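PDB 1AHS: core protein VP7 from African horsesickness virus, which forms the surface of the viral core as a homotrimeric capsid protein that binds structural protein VP3, this chain being its top domain. Local coordinates for residues B[2-7]-B[25-30]; B[14-19]-B[115-120]; B[62-67]-B[119-124]; B[86-91]-B[103-108]. All coordinates share one frame; numbering follows the deposited sequence.

Interaction 1: B[2-7]-B[25-30]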
# COMPACT_ATOMS: atom_id res chain seq x y z
N GLY B 2 -9.72 9.60 6.30
CA GLY B 2 -9.67 8.36 7.04
C GLY B 2 -9.19 8.79 8.41
O GLY B 2 -8.58 9.85 8.57
N PRO B 3 -9.31 7.93 9.41
CA PRO B 3 -8.88 8.36 10.73
C PRO B 3 -7.43 8.65 10.97
O PRO B 3 -7.09 9.33 11.95
CB PRO B 3 -9.36 7.23 11.60
CG PRO B 3 -9.25 6.05 10.70
CD PRO B 3 -9.79 6.54 9.41
N TYR B 4 -6.56 8.19 10.08
CA TYR B 4 -5.13 8.33 10.32
C TYR B 4 -4.46 9.35 9.43
O TYR B 4 -3.22 9.36 9.31
CB TYR B 4 -4.42 6.96 10.19
CG TYR B 4 -5.07 5.83 11.00
CD1 TYR B 4 -5.59 6.07 12.27
CD2 TYR B 4 -5.33 4.60 10.43
CE1 TYR B 4 -6.38 5.11 12.92
CE2 TYR B 4 -6.10 3.63 11.08
CZ TYR B 4 -6.63 3.91 12.31
OH TYR B 4 -7.47 3.02 12.91
N ALA B 5 -5.25 10.26 8.88
CA ALA B 5 -4.70 11.28 7.99
C ALA B 5 -3.67 12.20 8.65
O ALA B 5 -2.73 12.61 7.99
CB ALA B 5 -5.83 12.09 7.34
N GLY B 6 -3.74 12.37 9.96
CA GLY B 6 -2.82 13.27 10.62
C GLY B 6 -1.54 12.68 11.15
O GLY B 6 -0.81 13.36 11.85
N ALA B 7 -1.29 11.42 10.83
CA ALA B 7 -0.09 10.73 11.27
C ALA B 7 1.06 11.51 10.67
O ALA B 7 0.98 11.93 9.52
CB ALA B 7 -0.10 9.33 10.70
N GLY B 25 3.49 -0.97 16.09
CA GLY B 25 2.49 -0.61 15.11
C GLY B 25 2.90 0.70 14.47
O GLY B 25 3.75 1.46 15.00
N GLY B 26 2.32 0.96 13.31
CA GLY B 26 2.61 2.16 12.55
C GLY B 26 1.56 2.32 11.49
O GLY B 26 0.80 1.40 11.23
N TYR B 27 1.53 3.47 10.84
CA TYR B 27 0.51 3.67 9.84
C TYR B 27 1.05 3.48 8.48
O TYR B 27 2.23 3.71 8.24
CB TYR B 27 -0.04 5.07 10.00
CG TYR B 27 -0.59 5.26 11.38
CD1 TYR B 27 -1.83 4.73 11.74
CD2 TYR B 27 0.13 5.97 12.35
CE1 TYR B 27 -2.34 4.91 13.00
CE2 TYR B 27 -0.39 6.16 13.64
CZ TYR B 27 -1.63 5.62 13.94
OH TYR B 27 -2.17 5.84 15.18
N ILE B 28 0.19 3.02 7.59
CA ILE B 28 0.54 2.80 6.19
C ILE B 28 -0.02 3.96 5.36
O ILE B 28 0.61 4.45 4.42
CB ILE B 28 -0.04 1.48 5.70
CG1 ILE B 28 0.57 0.32 6.48
CG2 ILE B 28 0.24 1.28 4.26
CD1 ILE B 28 2.04 0.45 6.78
N ASN B 29 -1.21 4.42 5.73
CA ASN B 29 -1.88 5.51 5.04
C ASN B 29 -3.08 5.92 5.89
O ASN B 29 -3.19 5.49 7.01
CB ASN B 29 -2.26 5.10 3.61
CG ASN B 29 -3.45 4.13 3.53
OD1 ASN B 29 -4.32 4.12 4.38
ND2 ASN B 29 -3.51 3.36 2.45
N SER B 30 -3.97 6.77 5.37
CA SER B 30 -5.15 7.23 6.09
C SER B 30 -6.05 6.20 6.69
O SER B 30 -6.77 6.53 7.63
CB SER B 30 -6.06 8.03 5.18
OG SER B 30 -5.37 9.19 4.90

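Interaction 2: B[14-19]-B[115-120]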
# COMPACT_ATOMS: atom_id res chain seq x y z
N GLY B 14 4.28 -4.07 5.03
CA GLY B 14 4.81 -5.40 5.03
C GLY B 14 6.24 -5.59 5.37
O GLY B 14 6.75 -6.69 5.21
N ARG B 15 6.93 -4.55 5.82
CA ARG B 15 8.32 -4.69 6.19
C ARG B 15 8.45 -4.80 7.72
O ARG B 15 8.15 -3.85 8.44
CB ARG B 15 9.15 -3.52 5.66
CG ARG B 15 10.64 -3.61 6.05
CD ARG B 15 11.50 -2.69 5.21
NE ARG B 15 11.68 -3.24 3.87
CZ ARG B 15 12.72 -3.98 3.51
NH1 ARG B 15 13.67 -4.25 4.40
NH2 ARG B 15 12.81 -4.43 2.26
N TYR B 16 8.91 -5.93 8.22
CA TYR B 16 9.00 -6.09 9.64
C TYR B 16 9.90 -5.07 10.33
O TYR B 16 11.04 -4.87 9.93
CB TYR B 16 9.40 -7.52 9.96
CG TYR B 16 9.24 -7.92 11.40
CD1 TYR B 16 10.29 -7.75 12.29
CD2 TYR B 16 8.06 -8.51 11.88
CE1 TYR B 16 10.20 -8.15 13.60
CE2 TYR B 16 7.96 -8.93 13.21
CZ TYR B 16 9.04 -8.74 14.06
OH TYR B 16 9.04 -9.18 15.36
N TYR B 17 9.36 -4.40 11.34
CA TYR B 17 10.11 -3.41 12.09
C TYR B 17 9.61 -3.31 13.53
O TYR B 17 8.55 -2.74 13.81
CB TYR B 17 10.01 -2.07 11.43
CG TYR B 17 10.81 -1.00 12.13
CD1 TYR B 17 12.18 -1.10 12.22
CD2 TYR B 17 10.19 0.12 12.69
CE1 TYR B 17 12.94 -0.12 12.85
CE2 TYR B 17 10.94 1.11 13.32
CZ TYR B 17 12.31 0.98 13.40
OH TYR B 17 13.08 1.93 14.05
N VAL B 18 10.39 -3.89 14.43
CA VAL B 18 10.15 -3.94 15.88
C VAL B 18 11.55 -3.78 16.54
O VAL B 18 12.18 -4.76 16.92
CB VAL B 18 9.59 -5.32 16.28
CG1 VAL B 18 9.48 -5.42 17.76
CG2 VAL B 18 8.26 -5.56 15.64
N PRO B 19 12.06 -2.54 16.64
CA PRO B 19 13.37 -2.21 17.21
C PRO B 19 13.60 -2.53 18.71
O PRO B 19 14.72 -2.86 19.12
CB PRO B 19 13.48 -0.72 16.93
CG PRO B 19 12.09 -0.26 17.08
CD PRO B 19 11.33 -1.31 16.32
N ARG B 115 7.33 -14.89 13.31
CA ARG B 115 6.83 -13.53 13.31
C ARG B 115 5.61 -13.36 12.44
O ARG B 115 5.39 -14.15 11.52
CB ARG B 115 7.94 -12.61 12.84
CG ARG B 115 9.05 -12.54 13.85
CD ARG B 115 10.26 -11.88 13.24
NE ARG B 115 10.98 -12.74 12.30
CZ ARG B 115 12.14 -12.40 11.72
NH1 ARG B 115 12.70 -11.22 11.97
NH2 ARG B 115 12.77 -13.28 10.94
N SER B 116 4.80 -12.35 12.73
CA SER B 116 3.60 -12.09 11.93
C SER B 116 3.34 -10.59 11.83
O SER B 116 3.83 -9.83 12.66
CB SER B 116 2.39 -12.75 12.58
OG SER B 116 2.52 -14.17 12.63
N ILE B 117 2.63 -10.15 10.78
CA ILE B 117 2.26 -8.74 10.68
C ILE B 117 0.75 -8.75 10.47
O ILE B 117 0.27 -9.54 9.67
CB ILE B 117 2.88 -8.00 9.49
CG1 ILE B 117 4.38 -7.90 9.61
CG2 ILE B 117 2.43 -6.56 9.48
CD1 ILE B 117 4.96 -7.14 8.48
N LEU B 118 0.00 -7.96 11.25
CA LEU B 118 -1.45 -7.87 11.09
C LEU B 118 -1.78 -6.49 10.55
O LEU B 118 -1.22 -5.48 11.02
CB LEU B 118 -2.17 -8.02 12.42
CG LEU B 118 -2.48 -9.39 13.01
CD1 LEU B 118 -1.33 -10.34 12.92
CD2 LEU B 118 -2.83 -9.17 14.44
N GLN B 119 -2.73 -6.46 9.62
CA GLN B 119 -3.19 -5.24 9.01
C GLN B 119 -4.60 -4.91 9.47
O GLN B 119 -5.42 -5.82 9.54
CB GLN B 119 -3.19 -5.45 7.49
CG GLN B 119 -3.85 -4.34 6.75
CD GLN B 119 -3.92 -4.55 5.26
OE1 GLN B 119 -2.90 -4.44 4.57
NE2 GLN B 119 -5.14 -4.78 4.74
N PHE B 120 -4.90 -3.64 9.76
CA PHE B 120 -6.25 -3.19 10.17
C PHE B 120 -6.64 -2.17 9.15
O PHE B 120 -5.92 -1.24 8.96
CB PHE B 120 -6.22 -2.48 11.52
CG PHE B 120 -5.91 -3.39 12.66
CD1 PHE B 120 -6.91 -4.08 13.28
CD2 PHE B 120 -4.60 -3.64 13.03
CE1 PHE B 120 -6.60 -5.02 14.26
CE2 PHE B 120 -4.27 -4.57 14.01
CZ PHE B 120 -5.27 -5.27 14.62

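Interaction 3: B[62-67]-B[119-124]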
# COMPACT_ATOMS: atom_id res chain seq x y z
N VAL B 62 -11.69 -4.14 9.59
CA VAL B 62 -11.46 -5.57 9.38
C VAL B 62 -10.00 -5.77 9.60
O VAL B 62 -9.24 -4.85 9.44
CB VAL B 62 -11.68 -6.07 7.95
CG1 VAL B 62 -13.06 -6.20 7.69
CG2 VAL B 62 -11.13 -5.15 6.94
N TRP B 63 -9.60 -6.96 10.03
CA TRP B 63 -8.18 -7.24 10.18
C TRP B 63 -7.85 -8.53 9.42
O TRP B 63 -8.74 -9.28 9.02
CB TRP B 63 -7.80 -7.38 11.65
CG TRP B 63 -8.30 -8.62 12.26
CD1 TRP B 63 -9.55 -8.84 12.78
CD2 TRP B 63 -7.58 -9.83 12.42
NE1 TRP B 63 -9.63 -10.12 13.25
CE2 TRP B 63 -8.44 -10.76 13.04
CE3 TRP B 63 -6.27 -10.24 12.08
CZ2 TRP B 63 -8.04 -12.07 13.33
CZ3 TRP B 63 -5.87 -11.56 12.38
CH2 TRP B 63 -6.75 -12.44 12.99
N ARG B 64 -6.58 -8.70 9.09
CA ARG B 64 -6.13 -9.91 8.45
C ARG B 64 -4.63 -9.99 8.49
O ARG B 64 -3.95 -8.98 8.67
CB ARG B 64 -6.71 -10.15 7.05
CG ARG B 64 -6.64 -9.08 6.07
CD ARG B 64 -7.92 -8.27 6.07
NE ARG B 64 -8.65 -8.27 4.80
CZ ARG B 64 -8.71 -7.22 3.99
NH1 ARG B 64 -8.08 -6.08 4.30
NH2 ARG B 64 -9.44 -7.30 2.90
N PRO B 65 -4.11 -11.20 8.57
CA PRO B 65 -2.67 -11.44 8.63
C PRO B 65 -2.10 -11.30 7.24
O PRO B 65 -2.85 -11.33 6.27
CB PRO B 65 -2.60 -12.88 9.12
CG PRO B 65 -3.80 -13.51 8.50
CD PRO B 65 -4.86 -12.46 8.71
N LEU B 66 -0.79 -11.07 7.12
CA LEU B 66 -0.22 -10.97 5.80
C LEU B 66 0.33 -12.32 5.50
O LEU B 66 1.20 -12.80 6.23
CB LEU B 66 0.94 -9.97 5.72
CG LEU B 66 0.88 -8.47 5.99
CD1 LEU B 66 1.63 -7.71 4.90
CD2 LEU B 66 -0.53 -8.00 6.11
N ARG B 67 -0.18 -12.94 4.47
CA ARG B 67 0.32 -14.23 4.07
C ARG B 67 1.86 -14.14 3.79
O ARG B 67 2.61 -15.03 4.19
CB ARG B 67 -0.50 -14.71 2.86
CG ARG B 67 0.07 -15.92 2.12
CD ARG B 67 -0.01 -17.22 2.90
NE ARG B 67 -0.74 -18.21 2.11
CZ ARG B 67 -0.17 -19.22 1.44
NH1 ARG B 67 1.15 -19.37 1.49
NH2 ARG B 67 -0.92 -20.03 0.69
N GLN B 119 -2.73 -6.46 9.62
CA GLN B 119 -3.19 -5.24 9.01
C GLN B 119 -4.60 -4.91 9.47
O GLN B 119 -5.42 -5.82 9.54
CB GLN B 119 -3.19 -5.45 7.49
CG GLN B 119 -3.85 -4.34 6.75
CD GLN B 119 -3.92 -4.55 5.26
OE1 GLN B 119 -2.90 -4.44 4.57
NE2 GLN B 119 -5.14 -4.78 4.74
N PHE B 120 -4.90 -3.64 9.76
CA PHE B 120 -6.25 -3.19 10.17
C PHE B 120 -6.64 -2.17 9.15
O PHE B 120 -5.92 -1.24 8.96
CB PHE B 120 -6.22 -2.48 11.52
CG PHE B 120 -5.91 -3.39 12.66
CD1 PHE B 120 -6.91 -4.08 13.28
CD2 PHE B 120 -4.60 -3.64 13.03
CE1 PHE B 120 -6.60 -5.02 14.26
CE2 PHE B 120 -4.27 -4.57 14.01
CZ PHE B 120 -5.27 -5.27 14.62
N GLU B 121 -7.77 -2.32 8.51
CA GLU B 121 -8.13 -1.34 7.53
C GLU B 121 -9.44 -0.74 7.96
O GLU B 121 -10.40 -1.46 8.13
CB GLU B 121 -8.34 -2.02 6.18
CG GLU B 121 -8.89 -1.08 5.11
CD GLU B 121 -9.04 -1.74 3.77
OE1 GLU B 121 -8.63 -2.92 3.64
OE2 GLU B 121 -9.56 -1.09 2.84
N VAL B 122 -9.47 0.56 8.18
CA VAL B 122 -10.70 1.21 8.58
C VAL B 122 -11.58 1.42 7.38
O VAL B 122 -11.18 1.99 6.38
CB VAL B 122 -10.38 2.49 9.24
CG1 VAL B 122 -11.61 3.23 9.58
CG2 VAL B 122 -9.58 2.21 10.46
N LEU B 123 -12.83 1.02 7.50
CA LEU B 123 -13.75 1.08 6.38
C LEU B 123 -14.60 2.32 6.14
O LEU B 123 -14.46 2.98 5.12
CB LEU B 123 -14.59 -0.21 6.35
CG LEU B 123 -13.78 -1.49 6.07
CD1 LEU B 123 -14.71 -2.65 5.96
CD2 LEU B 123 -13.05 -1.37 4.75
N TRP B 124 -15.57 2.58 6.97
CA TRP B 124 -16.35 3.80 6.75
C TRP B 124 -16.20 4.34 8.15
O TRP B 124 -15.80 3.59 9.09
CB TRP B 124 -17.82 3.52 6.36

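Interaction 4: B[86-91]-B[103-108]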
# COMPACT_ATOMS: atom_id res chain seq x y z
N THR B 86 -9.15 -9.84 19.65
CA THR B 86 -10.38 -9.83 20.43
C THR B 86 -10.81 -8.37 20.64
O THR B 86 -9.96 -7.49 20.79
CB THR B 86 -10.24 -10.55 21.79
OG1 THR B 86 -9.22 -9.95 22.60
CG2 THR B 86 -9.92 -11.97 21.59
N VAL B 87 -12.10 -8.10 20.47
CA VAL B 87 -12.62 -6.76 20.73
C VAL B 87 -13.65 -6.87 21.87
O VAL B 87 -14.72 -7.49 21.70
CB VAL B 87 -13.28 -6.11 19.50
CG1 VAL B 87 -13.76 -4.72 19.87
CG2 VAL B 87 -12.30 -6.00 18.35
N ASP B 88 -13.31 -6.31 23.03
CA ASP B 88 -14.17 -6.34 24.23
C ASP B 88 -14.25 -7.78 24.69
O ASP B 88 -15.31 -8.25 25.09
CB ASP B 88 -15.61 -5.84 23.93
CG ASP B 88 -16.23 -5.03 25.09
OD1 ASP B 88 -15.63 -4.92 26.18
OD2 ASP B 88 -17.32 -4.45 24.88
N GLY B 89 -13.13 -8.49 24.58
CA GLY B 89 -13.15 -9.89 24.97
C GLY B 89 -13.73 -10.84 23.93
O GLY B 89 -13.54 -12.04 24.03
N VAL B 90 -14.46 -10.34 22.94
CA VAL B 90 -15.00 -11.19 21.90
C VAL B 90 -13.95 -11.44 20.81
O VAL B 90 -13.29 -10.51 20.33
CB VAL B 90 -16.21 -10.55 21.23
CG1 VAL B 90 -16.77 -11.45 20.13
CG2 VAL B 90 -17.25 -10.23 22.27
N ASN B 91 -13.78 -12.70 20.45
CA ASN B 91 -12.83 -13.05 19.43
C ASN B 91 -13.48 -12.75 18.12
O ASN B 91 -14.60 -13.21 17.85
CB ASN B 91 -12.49 -14.53 19.52
CG ASN B 91 -11.73 -15.02 18.33
OD1 ASN B 91 -12.31 -15.64 17.43
ND2 ASN B 91 -10.44 -14.75 18.30
N ILE B 103 -13.66 2.76 22.58
CA ILE B 103 -13.35 2.65 23.99
C ILE B 103 -12.85 1.31 24.41
O ILE B 103 -11.88 1.21 25.17
CB ILE B 103 -14.62 2.90 24.88
CG1 ILE B 103 -15.20 4.26 24.59
CG2 ILE B 103 -14.28 2.85 26.36
CD1 ILE B 103 -14.20 5.35 24.84
N ALA B 104 -13.63 0.29 24.04
CA ALA B 104 -13.34 -1.09 24.41
C ALA B 104 -11.95 -1.57 24.01
O ALA B 104 -11.36 -1.08 23.01
CB ALA B 104 -14.41 -2.01 23.84
N PRO B 105 -11.39 -2.51 24.79
CA PRO B 105 -10.06 -3.08 24.54
C PRO B 105 -9.97 -3.95 23.27
O PRO B 105 -10.86 -4.77 23.02
CB PRO B 105 -9.79 -3.89 25.81
CG PRO B 105 -11.14 -4.38 26.16
CD PRO B 105 -12.00 -3.15 25.97
N VAL B 106 -8.95 -3.68 22.45
CA VAL B 106 -8.69 -4.46 21.24
C VAL B 106 -7.37 -5.16 21.51
O VAL B 106 -6.37 -4.48 21.73
CB VAL B 106 -8.55 -3.56 20.03
CG1 VAL B 106 -8.12 -4.36 18.83
CG2 VAL B 106 -9.88 -2.92 19.73
N ASN B 107 -7.38 -6.48 21.68
CA ASN B 107 -6.15 -7.24 21.96
C ASN B 107 -5.79 -8.02 20.74
O ASN B 107 -6.63 -8.55 19.99
CB ASN B 107 -6.26 -8.16 23.17
CG ASN B 107 -6.56 -7.41 24.46
OD1 ASN B 107 -5.73 -6.72 25.01
ND2 ASN B 107 -7.77 -7.56 24.94
N VAL B 108 -4.50 -8.18 20.59
CA VAL B 108 -3.98 -8.79 19.40
C VAL B 108 -3.03 -9.89 19.88
O VAL B 108 -2.35 -9.73 20.90
CB VAL B 108 -3.32 -7.61 18.63
CG1 VAL B 108 -1.86 -7.47 18.94
CG2 VAL B 108 -3.69 -7.61 17.23

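Interaction 1: B[2-7]-B[25-30]
Y4 meets both Y27 and S30, and its side chain can be followed outward as a chain of separate contacts. CB of Y4 lies 3.5 Å from S30 O and 3.7 Å from N29 O. A chi1 of -50° sets CG anti to the carbonyl carbon, where it comes within 3.5 Å of Y27 CD1. Farther out, CD1 and CE1 of Y4 run past Y27 CE1, which lies over one face of the Y4 ring, offset toward the rim, while CD2 lies between S30 O and Y27 CD1. The two side chains cross at about a right angle, yet their ring planes are only 36° apart, an oblique pair that is neither a stack nor edge-to-face. P3 CG covers the centre of the opposite face of Y4, so the ring is held from both sides. At the tip, OH is hydrogen-bonded to L49 O; the hydroxyl of Y27 likewise reaches L48 O. This is the N-terminal loop of the VP7 top domain, folded as two overlapping type I turns, G2 to A5 and Y4 to A7, against the end of edge strand 23-27. Its backbone is tied down by Y4 N, which donates to S30 O over 3.0 Å. The same carbonyl receives a CA-H...O contact from G2. Beyond the second turn, A7 CB touches Y27 CD2 at 3.8 Å. A neighbouring subunit closes over this corner: its E121 accepts a hydrogen bond from S30 N.

Interaction 2: B[14-19]-B[115-120]
Y16 has CG anti to the backbone N (chi1 -167°) and R115 has CG anti to the carbonyl carbon (chi1 -68°), torsions that set the first atoms of two touching side chains. The side chains themselves cross at about a right angle. The aliphatic part of R115 does the touching. Its CD lies over one face of the Y16 ring, offset toward the rim and 3.5 Å from Y16 CZ, in a CH-pi contact whose distance to the ring centroid is 3.8 Å. CB of R115 adds a touch on Y16 CE2 at 3.7 Å, and R115 CG lies beside Y16 CZ and OH. The arginine chain then bends at chi3, and the guanidinium plane stands 72° from that of the ring; CZ of R115 is 5.2 Å from the centroid, at most a weak cation-pi attraction. Here the loop ahead of strand 23-27 packs on the beginning of strand 116-122, the central strand of the five-stranded antiparallel sheet of the top domain. I117 is the second point of support. Its CD1 rests on the backbone of G14, 3.7 Å from the carbonyl C, while its CG1 lies at the edge of the Y16 ring, near the ring plane. S116 O approaches that edge too. G14 has positive phi and is further held by a hydrogen bond from its N to E34 OE1. R15 turns away from the strand: its NH1 and NH2 bond to S76 and G74 of a neighbouring subunit.

Interaction 3: B[62-67]-B[119-124]
The guanidinium of R64 has V62 CG2 over one face, 4.1 Å above the plane and offset toward the rim, and E121 OE1 at its edge. The extended chain of E121 carries that oxygen to NH1 of the bent R64 in a salt bridge of 3.3 Å, and the guanidinium and carboxylate planes are 42° apart. The bond is bent, with an angle of 142° at the hydrogen. Q119 lies alongside R64 and points the same way, but its NE2 and R64 NH1, only 3.2 Å apart, are both donors and make no bond. Another polar partner comes from a neighbouring subunit: R64 NE donates to its A7 O, so this salt bridge sits directly at the trimer interface. Beneath these side chains, strands 59-65 and 116-122 pair antiparallel within the five-stranded sheet. V62-E121 and R64-Q119 are hydrogen-bonded pairs flanking the non-hydrogen-bonded pair W63-F120. The bond from Q119 N to R64 O, 3.0 Å long, is nearly straight at 177°; that from V62 N to E121 O is weak. On the other face of the sheet, W63 CB touches F120 CE1 at 3.7 Å, while the indole itself leads away to bond through NE1 to V92 O. L66 CD2 meets Q119 CB at 3.9 Å, and V62 CG1 approaches L123 CD1.

Interaction 4: B[86-91]-B[103-108]
T86 and N107 form a hydrogen-bonded antiparallel pair, joined by two backbone bonds: T86 N to N107 O and N107 N to T86 O, each 2.9 Å. A third, from D88 N to P105 O, is also 2.9 Å and nearly straight at 172°; it carries the pairing past the end of strand 84-87. Two CA-H...O contacts lie between these bonds, V106 CA to T86 O at 3.3 Å and V87 CA to P105 O. This is where strand 84-87 runs beside strand 106-110 in the four-stranded antiparallel sheet of the top domain, just as the first of them turns back on itself. A type I' turn from V87 to V90 makes a tight beta hairpin with strand 90-92, and D88 and G89 occupy its corner positions, both with positive phi. The apolar side-chain contact is V87 with V106, the non-hydrogen-bonded pair: they lie side by side and point the same way, with their CG2 atoms 4.2 Å apart, and W100 packs against both. Beside the turn there is van der Waals packing on D88, where A104 CB lies 3.7 Å from D88 CG and P105 CD lies near D88 OD1. Among polar side chains, T86 OG1 stands between its own backbone N and carbonyl carbon (chi1 59°), a setting that turns it toward N107, where it is 3.5 Å from CB and a little farther from ND2. N46 holds the backbone on both sides of P105: its ND2 donates to A104 O, and its OD1 accepts from V106 N.

In the fold
Interactions 2 and 3 share Q119 and F120 on strand 116-122, their centres 12 Å apart; interaction 2 packs a loop on its beginning, and interaction 3 pairs its later half with strand 59-65. Interaction 1 sits at edge strand 23-27 of the same five-stranded sheet and touches interaction 3 where P3 and Y4 pack on V122. Interaction 4, in the four-stranded sheet, is nested along the chain inside the loops closed by interactions 2 and 3, and V108 meets L118 and F120 between the sheets of the jelly-roll beta sandwich. Interactions 1 to 3 reach neighbouring subunits and interaction 4 touches none, so among these four the intersubunit contacts belong to the five-stranded sheet and its loops.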